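Local coordinates for protein CT_858 (Chlamydia trachomatis, PDB 3DPM) that probably acts as a serine-type endopeptidase of chlamydiae, with a PDZ-like domain and a peptidase family S41 domain, at residues Asn70-Gly75 against Ala490-Phe495; Ile298-Trp303 against Asn340-Ser345; Gly344-Leu349 against Phe466-Phe471; Leu363-Met368 against Gly441-His446. All blocks are in the same frame, centred on the assembly; numbering follows the deposited sequence.

Contact 1 of 4, residues Asn70-Gly75 against Ala490-Phe495; sequences NDFHAG and AGAGGF. With LAS (N-acetyl-S-({(2R,3S,4R)-3-hydroxy-2-[(1S)-1-hydroxy-2-methylpropyl]-4-methyl-5-oxopyrrolidin-2-yl}carbonyl)cysteine), chain C.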
# COMPACT_ATOMS: atom_id res chain seq x y z
N ASN A 70 -5.10 22.97 10.37
CA ASN A 70 -5.28 22.77 11.81
C ASN A 70 -6.02 21.44 12.06
O ASN A 70 -7.02 21.38 12.78
CB ASN A 70 -6.07 23.96 12.40
CG ASN A 70 -6.09 23.97 13.92
OD1 ASN A 70 -6.58 24.91 14.54
ND2 ASN A 70 -5.56 22.92 14.53
N ASP A 71 -5.51 20.38 11.44
CA ASP A 71 -6.07 19.02 11.51
C ASP A 71 -4.93 18.08 11.88
O ASP A 71 -3.93 18.01 11.16
CB ASP A 71 -6.63 18.63 10.13
CG ASP A 71 -7.45 17.32 10.16
OD1 ASP A 71 -7.15 16.43 10.99
OD2 ASP A 71 -8.38 17.18 9.33
N PHE A 72 -5.08 17.37 12.99
CA PHE A 72 -4.04 16.44 13.44
C PHE A 72 -3.87 15.24 12.51
O PHE A 72 -2.84 14.57 12.53
CB PHE A 72 -4.33 15.94 14.86
CG PHE A 72 -4.27 17.03 15.91
CD1 PHE A 72 -5.44 17.50 16.50
CD2 PHE A 72 -3.04 17.58 16.30
CE1 PHE A 72 -5.39 18.50 17.46
CE2 PHE A 72 -2.98 18.58 17.25
CZ PHE A 72 -4.17 19.05 17.84
N HIS A 73 -4.89 14.97 11.70
CA HIS A 73 -4.85 13.86 10.76
C HIS A 73 -4.35 14.30 9.39
O HIS A 73 -4.05 13.46 8.55
CB HIS A 73 -6.24 13.23 10.61
CG HIS A 73 -6.60 12.29 11.71
ND1 HIS A 73 -7.90 12.07 12.12
CD2 HIS A 73 -5.82 11.50 12.50
CE1 HIS A 73 -7.91 11.20 13.11
NE2 HIS A 73 -6.67 10.84 13.36
N ALA A 74 -4.30 15.61 9.15
CA ALA A 74 -3.82 16.15 7.87
C ALA A 74 -2.35 16.52 7.98
O ALA A 74 -1.99 17.42 8.75
CB ALA A 74 -4.64 17.36 7.48
N GLY A 75 -1.50 15.84 7.22
CA GLY A 75 -0.07 16.11 7.26
C GLY A 75 0.69 15.68 6.02
O GLY A 75 0.11 15.12 5.09
N ALA A 490 -8.10 16.30 22.00
CA ALA A 490 -7.60 16.95 20.80
C ALA A 490 -8.61 17.31 19.71
O ALA A 490 -8.50 18.37 19.08
CB ALA A 490 -6.48 16.10 20.21
N GLY A 491 -9.58 16.44 19.46
CA GLY A 491 -10.57 16.73 18.44
C GLY A 491 -10.18 16.32 17.03
O GLY A 491 -10.33 17.09 16.08
N ALA A 492 -9.66 15.10 16.89
CA ALA A 492 -9.28 14.58 15.58
C ALA A 492 -10.29 13.49 15.28
O ALA A 492 -10.00 12.31 15.45
CB ALA A 492 -7.88 14.00 15.65
N GLY A 493 -11.48 13.88 14.82
CA GLY A 493 -12.51 12.88 14.56
C GLY A 493 -13.00 12.62 13.15
O GLY A 493 -14.04 13.14 12.73
N GLY A 494 -12.24 11.80 12.42
CA GLY A 494 -12.58 11.45 11.06
C GLY A 494 -11.59 10.39 10.60
O GLY A 494 -10.47 10.36 11.11
N PHE A 495 -11.97 9.52 9.67
CA PHE A 495 -11.02 8.52 9.24
C PHE A 495 -10.04 9.11 8.23
O PHE A 495 -10.34 10.12 7.60
CB PHE A 495 -11.73 7.26 8.69
CG PHE A 495 -12.45 7.45 7.38
CD1 PHE A 495 -11.74 7.62 6.20
CD2 PHE A 495 -13.84 7.38 7.33
CE1 PHE A 495 -12.40 7.71 4.97
CE2 PHE A 495 -14.51 7.47 6.11
CZ PHE A 495 -13.79 7.63 4.93
C18 LAS C . -7.70 6.89 14.87
O19 LAS C . -7.26 6.07 15.70
C9 LAS C . -7.64 6.53 13.38
C10 LAS C . -9.01 6.75 12.71
C11 LAS C . -10.18 5.85 13.09
C16 LAS C . -9.88 5.03 14.34
C12 LAS C . -11.37 6.78 13.34
O17 LAS C . -8.81 6.56 11.31
N8 LAS C . -7.01 5.18 13.20
C6 LAS C . -6.08 5.31 12.24
O7 LAS C . -5.41 4.38 11.79
C5 LAS C . -6.00 6.74 11.70
C20 LAS C . -4.53 7.13 11.49
C3 LAS C . -6.60 7.55 12.85
O2 LAS C . -5.54 7.65 13.81
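The imidazole of His-73 carries the methyl of Ala-492 on one face: CB of Ala-492 stands 4.0 Å from the ring centroid of His-73, a CH-pi contact 21° off the ring normal and displaced toward the rim. The ring of Phe-72 is met at its edge, near its plane, by the carbonyl oxygen of Ala-490, with CE1 of Phe-72 3.5 Å from that O of Ala-490. The same CE1 of Phe-72 also touches CB of Ala-490 at 3.8 Å. Both aromatic side chains have CG anti to the carbonyl carbon (chi1 -65° for Phe-72 and -80° for His-73), which sends the neighbouring rings toward the 490-495 loop. No hydrogen bond joins the loops here; ND1 of His-73 lies near the carbonyl of Gly-494, but at a poor angle.

The 70-75 loop contains a type I beta turn from Asp-71 to Ala-74. Within it, OD1 of Asp-71 accepts from N of His-73 at 2.8 Å, an Asx turn that fixes the backbone from which the imidazole projects. Tyr-22 and Thr-513 hold the other carboxylate oxygen of Asp-71. From within the turn, His-73 reaches the bound lactacystin-derived group: its NE2 is 3.3 Å from LAS C3, and the ring also touches Ser-467, placing it in the active-site pocket. Phe-72 packs instead on helix 140-150 and meets Phe-466 edge-to-face.

Contact 2 of 4, residues Ile298-Trp303 against Asn340-Ser345; sequences IPTYSW and NNPGGS. With LAS (N-acetyl-S-({(2R,3S,4R)-3-hydroxy-2-[(1S)-1-hydroxy-2-methylpropyl]-4-methyl-5-oxopyrrolidin-2-yl}carbonyl)cysteine), chain C.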
# COMPACT_ATOMS: atom_id res chain seq x y z
N ILE A 298 -5.68 2.43 29.38
CA ILE A 298 -5.86 2.07 27.98
C ILE A 298 -4.83 2.98 27.31
O ILE A 298 -5.08 4.16 27.10
CB ILE A 298 -7.27 2.45 27.44
CG1 ILE A 298 -8.37 1.76 28.26
CG2 ILE A 298 -7.40 2.03 25.98
CD1 ILE A 298 -8.46 0.27 28.05
N PRO A 299 -3.65 2.43 26.96
CA PRO A 299 -2.57 3.19 26.33
C PRO A 299 -2.75 3.55 24.86
O PRO A 299 -2.40 4.66 24.43
CB PRO A 299 -1.36 2.29 26.56
CG PRO A 299 -1.96 0.92 26.37
CD PRO A 299 -3.30 1.01 27.10
N THR A 300 -3.29 2.62 24.09
CA THR A 300 -3.48 2.85 22.67
C THR A 300 -4.58 1.95 22.16
O THR A 300 -5.00 1.02 22.85
CB THR A 300 -2.21 2.53 21.90
OG1 THR A 300 -2.42 2.76 20.51
CG2 THR A 300 -1.83 1.06 22.09
N TYR A 301 -5.04 2.21 20.94
CA TYR A 301 -6.06 1.39 20.33
C TYR A 301 -5.52 0.59 19.17
O TYR A 301 -6.27 -0.10 18.49
CB TYR A 301 -7.26 2.24 19.90
CG TYR A 301 -8.04 2.69 21.09
CD1 TYR A 301 -7.90 3.99 21.59
CD2 TYR A 301 -8.82 1.79 21.81
CE1 TYR A 301 -8.51 4.37 22.78
CE2 TYR A 301 -9.43 2.15 22.99
CZ TYR A 301 -9.28 3.44 23.47
OH TYR A 301 -9.86 3.79 24.67
N SER A 302 -4.22 0.69 18.94
CA SER A 302 -3.57 -0.09 17.89
C SER A 302 -2.79 -1.18 18.62
O SER A 302 -1.57 -1.18 18.65
CB SER A 302 -2.64 0.77 17.04
OG SER A 302 -2.29 1.96 17.71
N TRP A 303 -3.55 -2.11 19.21
CA TRP A 303 -3.02 -3.22 19.98
C TRP A 303 -1.76 -3.90 19.46
O TRP A 303 -0.97 -4.41 20.24
CB TRP A 303 -4.11 -4.27 20.17
CG TRP A 303 -4.78 -4.65 18.89
CD1 TRP A 303 -5.75 -3.95 18.23
CD2 TRP A 303 -4.54 -5.83 18.12
NE1 TRP A 303 -6.13 -4.62 17.10
CE2 TRP A 303 -5.40 -5.78 17.00
CE3 TRP A 303 -3.67 -6.92 18.26
CZ2 TRP A 303 -5.43 -6.78 16.03
CZ3 TRP A 303 -3.70 -7.92 17.29
CH2 TRP A 303 -4.57 -7.84 16.18
N ASN A 340 -2.99 10.65 26.97
CA ASN A 340 -1.86 10.38 26.07
C ASN A 340 -2.05 9.10 25.26
O ASN A 340 -1.18 8.23 25.26
CB ASN A 340 -0.57 10.26 26.88
CG ASN A 340 -0.16 11.57 27.51
OD1 ASN A 340 -0.97 12.49 27.60
ND2 ASN A 340 1.09 11.66 27.95
N ASN A 341 -3.18 9.02 24.56
CA ASN A 341 -3.53 7.87 23.73
C ASN A 341 -3.64 8.35 22.29
O ASN A 341 -4.39 9.27 22.00
CB ASN A 341 -4.87 7.29 24.20
CG ASN A 341 -5.25 6.02 23.47
OD1 ASN A 341 -5.08 5.94 22.25
ND2 ASN A 341 -5.77 5.03 24.20
N PRO A 342 -2.91 7.72 21.36
CA PRO A 342 -2.96 8.14 19.95
C PRO A 342 -4.14 7.62 19.12
O PRO A 342 -4.28 7.97 17.95
CB PRO A 342 -1.62 7.65 19.41
CG PRO A 342 -1.44 6.34 20.15
CD PRO A 342 -1.86 6.71 21.58
N GLY A 343 -4.99 6.79 19.72
CA GLY A 343 -6.11 6.24 18.98
C GLY A 343 -5.65 4.96 18.28
O GLY A 343 -4.67 4.36 18.71
N GLY A 344 -6.36 4.54 17.23
CA GLY A 344 -5.98 3.33 16.51
C GLY A 344 -7.15 2.59 15.87
O GLY A 344 -8.01 3.19 15.24
N SER A 345 -7.21 1.27 16.07
CA SER A 345 -8.27 0.45 15.50
C SER A 345 -9.65 0.62 16.14
O SER A 345 -9.85 0.34 17.32
CB SER A 345 -7.88 -1.02 15.56
OG SER A 345 -9.01 -1.83 15.31
C18 LAS C . -7.70 6.89 14.87
O19 LAS C . -7.26 6.07 15.70
C9 LAS C . -7.64 6.53 13.38
C10 LAS C . -9.01 6.75 12.71
C11 LAS C . -10.18 5.85 13.09
C16 LAS C . -9.88 5.03 14.34
C12 LAS C . -11.37 6.78 13.34
O17 LAS C . -8.81 6.56 11.31
N8 LAS C . -7.01 5.18 13.20
C6 LAS C . -6.08 5.31 12.24
O7 LAS C . -5.41 4.38 11.79
C5 LAS C . -6.00 6.74 11.70
C20 LAS C . -4.53 7.13 11.49
C3 LAS C . -6.60 7.55 12.85
O2 LAS C . -5.54 7.65 13.81
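Tyr-301 and Asn-341 bury the most surface here, joining two loops that follow parallel strands of the central mixed sheet of the S41 peptidase domain. A single beta bridge pairs Tyr-301 with Gly-344: N of Tyr-301 donates to O of Gly-343 at 3.1 Å, and N of Ser-345 donates to O of Tyr-301 at 2.9 Å. The phenol ring crosses the Asn-341 side chain at about a right angle, with ring and amide planes only 22° apart, and CE1 of Tyr-301 approaches ND2 of Asn-341 to 3.2 Å. CA of Gly-343 lies at the ring edge, in plane, while the hydroxyl of Tyr-301 is hydrogen-bonded to Gln-338.

Asn-341 works in two directions. With CG anti to the backbone N (chi1 -175°), its amide reaches across to the other loop, where ND2 donates to O of Ile-298 at 3.1 Å from above the carbonyl plane. Its OD1 accepts from N of Gly-343 in an Asx turn, so both ends of the amide are bonded and its rotation is set. Ser-345, the third large contributor, sits at the N-cap of helix 346-354, where its OG accepts weakly from N of Tyr-348; OG is also hydrogen-bonded to Glu-403, which accepts from NE1 of Trp-303 as well. CB of Ser-345 lies 3.5 Å from O of Tyr-301.

Contact 3 of 4, residues Gly344-Leu349 against Phe466-Phe471; sequences GSVLYL and FSCADF. With LAS (N-acetyl-S-({(2R,3S,4R)-3-hydroxy-2-[(1S)-1-hydroxy-2-methylpropyl]-4-methyl-5-oxopyrrolidin-2-yl}carbonyl)cysteine), chain C.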
# COMPACT_ATOMS: atom_id res chain seq x y z
N GLY A 344 -6.36 4.54 17.23
CA GLY A 344 -5.98 3.33 16.51
C GLY A 344 -7.15 2.59 15.87
O GLY A 344 -8.01 3.19 15.24
N SER A 345 -7.21 1.27 16.07
CA SER A 345 -8.27 0.45 15.50
C SER A 345 -9.65 0.62 16.14
O SER A 345 -9.85 0.34 17.32
CB SER A 345 -7.88 -1.02 15.56
OG SER A 345 -9.01 -1.83 15.31
N VAL A 346 -10.61 1.05 15.31
CA VAL A 346 -11.99 1.27 15.73
C VAL A 346 -12.67 0.01 16.29
O VAL A 346 -13.34 0.06 17.33
CB VAL A 346 -12.84 1.77 14.54
CG1 VAL A 346 -14.22 2.16 15.00
CG2 VAL A 346 -12.16 2.95 13.87
N LEU A 347 -12.52 -1.11 15.60
CA LEU A 347 -13.14 -2.35 16.05
C LEU A 347 -12.67 -2.74 17.44
O LEU A 347 -13.46 -3.13 18.29
CB LEU A 347 -12.84 -3.47 15.05
CG LEU A 347 -13.61 -3.27 13.74
CD1 LEU A 347 -13.14 -4.28 12.72
CD2 LEU A 347 -15.11 -3.40 14.00
N TYR A 348 -11.36 -2.60 17.66
CA TYR A 348 -10.75 -2.90 18.95
C TYR A 348 -11.36 -1.97 20.00
O TYR A 348 -11.57 -2.36 21.15
CB TYR A 348 -9.24 -2.69 18.84
CG TYR A 348 -8.47 -2.88 20.12
CD1 TYR A 348 -8.42 -4.12 20.75
CD2 TYR A 348 -7.77 -1.81 20.69
CE1 TYR A 348 -7.69 -4.30 21.94
CE2 TYR A 348 -7.05 -1.97 21.87
CZ TYR A 348 -7.02 -3.22 22.49
OH TYR A 348 -6.32 -3.39 23.68
N LEU A 349 -11.64 -0.73 19.60
CA LEU A 349 -12.24 0.24 20.52
C LEU A 349 -13.66 -0.22 20.88
O LEU A 349 -14.07 -0.11 22.04
CB LEU A 349 -12.26 1.62 19.87
CG LEU A 349 -12.80 2.84 20.65
CD1 LEU A 349 -14.20 3.13 20.21
CD2 LEU A 349 -12.72 2.61 22.15
N PHE A 466 -6.35 11.33 20.76
CA PHE A 466 -6.82 11.61 19.43
C PHE A 466 -7.63 10.51 18.83
O PHE A 466 -7.68 9.39 19.35
CB PHE A 466 -5.69 11.88 18.44
CG PHE A 466 -4.62 12.76 18.98
CD1 PHE A 466 -3.68 12.25 19.87
CD2 PHE A 466 -4.51 14.09 18.58
CE1 PHE A 466 -2.64 13.05 20.36
CE2 PHE A 466 -3.48 14.91 19.06
CZ PHE A 466 -2.54 14.38 19.95
N SER A 467 -8.28 10.80 17.56
CA SER A 467 -8.88 9.59 16.98
C SER A 467 -9.61 8.84 18.08
O SER A 467 -10.74 9.29 18.33
CB SER A 467 -7.83 8.64 16.40
OG SER A 467 -8.39 8.01 15.23
N CYS A 468 -9.46 7.40 17.98
CA CYS A 468 -10.26 6.64 18.90
C CYS A 468 -10.29 7.03 20.37
O CYS A 468 -11.16 6.59 21.13
CB CYS A 468 -9.86 5.18 18.78
SG CYS A 468 -10.27 4.48 17.17
N ALA A 469 -9.31 7.82 20.80
CA ALA A 469 -9.27 8.26 22.18
C ALA A 469 -10.20 9.47 22.34
O ALA A 469 -10.37 10.01 23.44
CB ALA A 469 -7.84 8.61 22.59
N ASP A 470 -10.81 9.88 21.23
CA ASP A 470 -11.79 10.98 21.23
C ASP A 470 -13.15 10.29 21.40
O ASP A 470 -14.01 10.73 22.16
CB ASP A 470 -11.80 11.72 19.87
CG ASP A 470 -10.80 12.87 19.80
OD1 ASP A 470 -10.85 13.77 20.66
OD2 ASP A 470 -9.98 12.88 18.86
N PHE A 471 -13.32 9.19 20.66
CA PHE A 471 -14.55 8.41 20.65
C PHE A 471 -14.84 7.70 21.96
O PHE A 471 -15.99 7.65 22.40
CB PHE A 471 -14.50 7.37 19.53
CG PHE A 471 -14.33 7.96 18.17
CD1 PHE A 471 -13.97 7.17 17.09
CD2 PHE A 471 -14.54 9.33 17.96
CE1 PHE A 471 -13.81 7.72 15.82
CE2 PHE A 471 -14.39 9.90 16.70
CZ PHE A 471 -14.02 9.10 15.63
C18 LAS C . -7.70 6.89 14.87
O19 LAS C . -7.26 6.07 15.70
C9 LAS C . -7.64 6.53 13.38
C10 LAS C . -9.01 6.75 12.71
C11 LAS C . -10.18 5.85 13.09
C16 LAS C . -9.88 5.03 14.34
C12 LAS C . -11.37 6.78 13.34
O17 LAS C . -8.81 6.56 11.31
N8 LAS C . -7.01 5.18 13.20
C6 LAS C . -6.08 5.31 12.24
O7 LAS C . -5.41 4.38 11.79
C5 LAS C . -6.00 6.74 11.70
C20 LAS C . -4.53 7.13 11.49
C3 LAS C . -6.60 7.55 12.85
O2 LAS C . -5.54 7.65 13.81
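Two helix starts converge, with Gly-344 and Cys-468 the nearest residues, their CA atoms 5.9 Å apart, and no hydrogen bond passes directly between the segments. Cys-468 fills the junction. Its SG, anti to the carbonyl carbon (chi1 -66°), lies beside O of Gly-344 and CG2 of Val-346, though the placement of SG and of that O against the bound group is doubtful; its CB backs onto CG of Leu-349 at 4.2 Å. Further along, CD1 of Leu-349 meets CB of Phe-471, whose ring has O of Ser-467 over the centre of one face.

The bound group bridges the two helix starts. OG of Ser-467 is covalently joined to LAS C18 at 1.4 Å, an ester linkage like that of an acyl-enzyme, consistent with this serine being the nucleophile. LAS O19 accepts a hydrogen bond from N of Gly-344, modelled very short, and a weak one from N of Cys-468 at 3.4 Å, consistent with an oxyanion hole built from both segments. CE1 of Phe-471 touches LAS C12 at 3.6 Å.

Helices 346-354 and 468-478 follow strands 333-337 and 457-461, parallel neighbours in the mixed sheet. Tyr-301 packs against both helices, while Asp-470 receives backbone N-H groups from Gly-491 and Ala-492, in the loop between strands 482-486 and 496-499.

Contact 4 of 4, residues Leu363-Met368 against Gly441-His446; sequences LPKHRM and GFEKIH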
# COMPACT_ATOMS: atom_id res chain seq x y z
N LEU A 363 -23.76 5.04 19.03
CA LEU A 363 -22.48 5.40 18.42
C LEU A 363 -22.55 6.64 17.53
O LEU A 363 -23.59 6.95 16.92
CB LEU A 363 -21.92 4.21 17.63
CG LEU A 363 -21.44 3.03 18.48
CD1 LEU A 363 -21.08 1.83 17.60
CD2 LEU A 363 -20.24 3.47 19.29
N PRO A 364 -21.45 7.41 17.47
CA PRO A 364 -21.43 8.61 16.63
C PRO A 364 -21.43 8.17 15.18
O PRO A 364 -21.18 7.00 14.89
CB PRO A 364 -20.13 9.30 17.05
CG PRO A 364 -19.28 8.19 17.58
CD PRO A 364 -20.28 7.38 18.36
N LYS A 365 -21.73 9.09 14.27
CA LYS A 365 -21.76 8.78 12.85
C LYS A 365 -20.80 9.67 12.07
O LYS A 365 -20.28 10.66 12.60
CB LYS A 365 -23.18 8.95 12.29
CG LYS A 365 -24.20 7.99 12.86
CD LYS A 365 -25.52 8.13 12.10
CE LYS A 365 -26.60 7.18 12.61
NZ LYS A 365 -27.00 7.49 14.01
N HIS A 366 -20.58 9.33 10.81
CA HIS A 366 -19.65 10.07 9.97
C HIS A 366 -20.25 10.60 8.66
O HIS A 366 -20.93 9.86 7.95
CB HIS A 366 -18.47 9.16 9.62
CG HIS A 366 -17.58 8.85 10.78
ND1 HIS A 366 -16.29 9.32 10.87
CD2 HIS A 366 -17.79 8.10 11.90
CE1 HIS A 366 -15.74 8.88 11.99
NE2 HIS A 366 -16.62 8.14 12.63
N ARG A 367 -19.99 11.87 8.36
CA ARG A 367 -20.44 12.49 7.10
C ARG A 367 -19.22 12.22 6.20
O ARG A 367 -18.12 12.70 6.47
CB ARG A 367 -20.60 14.02 7.22
CG ARG A 367 -21.54 14.55 8.32
CD ARG A 367 -23.01 14.60 7.91
NE ARG A 367 -23.26 15.33 6.66
CZ ARG A 367 -23.36 16.65 6.54
NH1 ARG A 367 -23.22 17.44 7.60
NH2 ARG A 367 -23.62 17.19 5.35
N MET A 368 -19.41 11.44 5.14
CA MET A 368 -18.29 11.08 4.28
C MET A 368 -18.29 11.73 2.91
O MET A 368 -19.34 12.15 2.41
CB MET A 368 -18.29 9.57 4.07
CG MET A 368 -18.14 8.76 5.35
SD MET A 368 -18.79 7.10 5.14
CE MET A 368 -17.52 6.34 4.09
N GLY A 441 -21.50 0.45 9.86
CA GLY A 441 -22.95 0.37 10.01
C GLY A 441 -23.38 0.13 11.44
O GLY A 441 -24.58 0.05 11.73
N PHE A 442 -22.41 0.01 12.34
CA PHE A 442 -22.68 -0.22 13.76
C PHE A 442 -23.45 0.93 14.40
O PHE A 442 -22.87 1.96 14.76
CB PHE A 442 -21.37 -0.42 14.53
CG PHE A 442 -20.72 -1.77 14.29
CD1 PHE A 442 -21.05 -2.53 13.17
CD2 PHE A 442 -19.75 -2.23 15.15
CE1 PHE A 442 -20.40 -3.74 12.92
CE2 PHE A 442 -19.10 -3.44 14.91
CZ PHE A 442 -19.43 -4.20 13.80
N GLU A 443 -24.76 0.76 14.53
CA GLU A 443 -25.61 1.78 15.13
C GLU A 443 -25.28 1.97 16.61
O GLU A 443 -25.16 3.10 17.09
CB GLU A 443 -27.09 1.38 15.02
CG GLU A 443 -27.69 1.49 13.62
CD GLU A 443 -27.80 2.94 13.16
OE1 GLU A 443 -28.39 3.76 13.90
OE2 GLU A 443 -27.31 3.25 12.04
N LYS A 444 -25.12 0.85 17.30
CA LYS A 444 -24.84 0.86 18.73
C LYS A 444 -23.90 -0.27 19.15
O LYS A 444 -23.78 -1.28 18.47
CB LYS A 444 -26.14 0.71 19.50
CG LYS A 444 -26.89 -0.56 19.12
CD LYS A 444 -28.25 -0.67 19.79
CE LYS A 444 -29.19 0.45 19.37
NZ LYS A 444 -30.56 0.20 19.92
N ILE A 445 -23.24 -0.07 20.29
CA ILE A 445 -22.34 -1.08 20.84
C ILE A 445 -23.18 -2.05 21.66
O ILE A 445 -23.91 -1.64 22.56
CB ILE A 445 -21.29 -0.45 21.81
CG1 ILE A 445 -20.31 0.44 21.03
CG2 ILE A 445 -20.52 -1.55 22.51
CD1 ILE A 445 -19.46 -0.31 20.04
N HIS A 446 -23.10 -3.34 21.34
CA HIS A 446 -23.85 -4.34 22.08
C HIS A 446 -22.92 -4.93 23.12
O HIS A 446 -21.75 -5.22 22.83
CB HIS A 446 -24.37 -5.42 21.13
CG HIS A 446 -25.37 -4.91 20.15
ND1 HIS A 446 -26.63 -4.48 20.52
CD2 HIS A 446 -25.29 -4.70 18.81
CE1 HIS A 446 -27.27 -4.03 19.46
NE2 HIS A 446 -26.48 -4.15 18.41
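Leu-363 packs tightly into the 442-445 backbone and side chains, whereas Lys-365 and Glu-443 face each other loosely at the partly exposed side of the contact. On the tight side, CD2 of Leu-363 lies 3.5 Å from CG1 of Ile-445, and the two side chains cross at about a right angle. The other branch, CD1 of Leu-363, reaches O of Phe-442 at 3.4 Å and CB of Phe-442 at 3.8 Å. CG anti to the carbonyl carbon (chi1 -70°) turns the branched end toward the 441-446 segment, where CD1 meets Ile-445 as well as Phe-442. One backbone bond joins the segments beside this packing: N of Leu-363 donates to O of Glu-443 at 3.1 Å, the donor tilted 17° from the carbonyl plane.

The loose side holds a long salt bridge, with NZ of Lys-365 4.0 Å from OE1 of Glu-443. Glu-443 starts out away from the other segment, and its bend at chi2 (-68°) brings the carboxylate back toward the lysine.

Strand 444-445 pairs antiparallel with strand 361-368, which also pairs antiparallel with strand 507-518 through backbone bonds of Lys-365 and Arg-367. Tyr-350 of helix 346-354 covers Leu-363 and Ile-445, and helix 409-428 lies against Phe-442 and Glu-443. Further along the strand, Arg-367 is hydrogen-bonded to the carbonyl oxygen of Gln-205 of the second subunit.

From the N terminus, residues 70-75, between helix 55-67 and strand 75-78, open the longest loop, which contact 1 closes only at 490-495; the other three contacts nest inside it. Contact 2 closes a short loop from 298-303 to 340-345, around helix 316-330 and strand 333-337. Contact 3 begins where contact 2 ends, sharing Gly-344 and Ser-345, and runs to 466-471. Contact 4 is nested within that loop and ties strand 361-368 to strand 444-445. Contacts 1, 2 and 3 converge on the bound group, bringing the N-terminal 70-75 loop to the mixed-sheet core; contact 4 touches contact 1 through His-366 and Met-368, and contact 3 through His-366 and Phe-442.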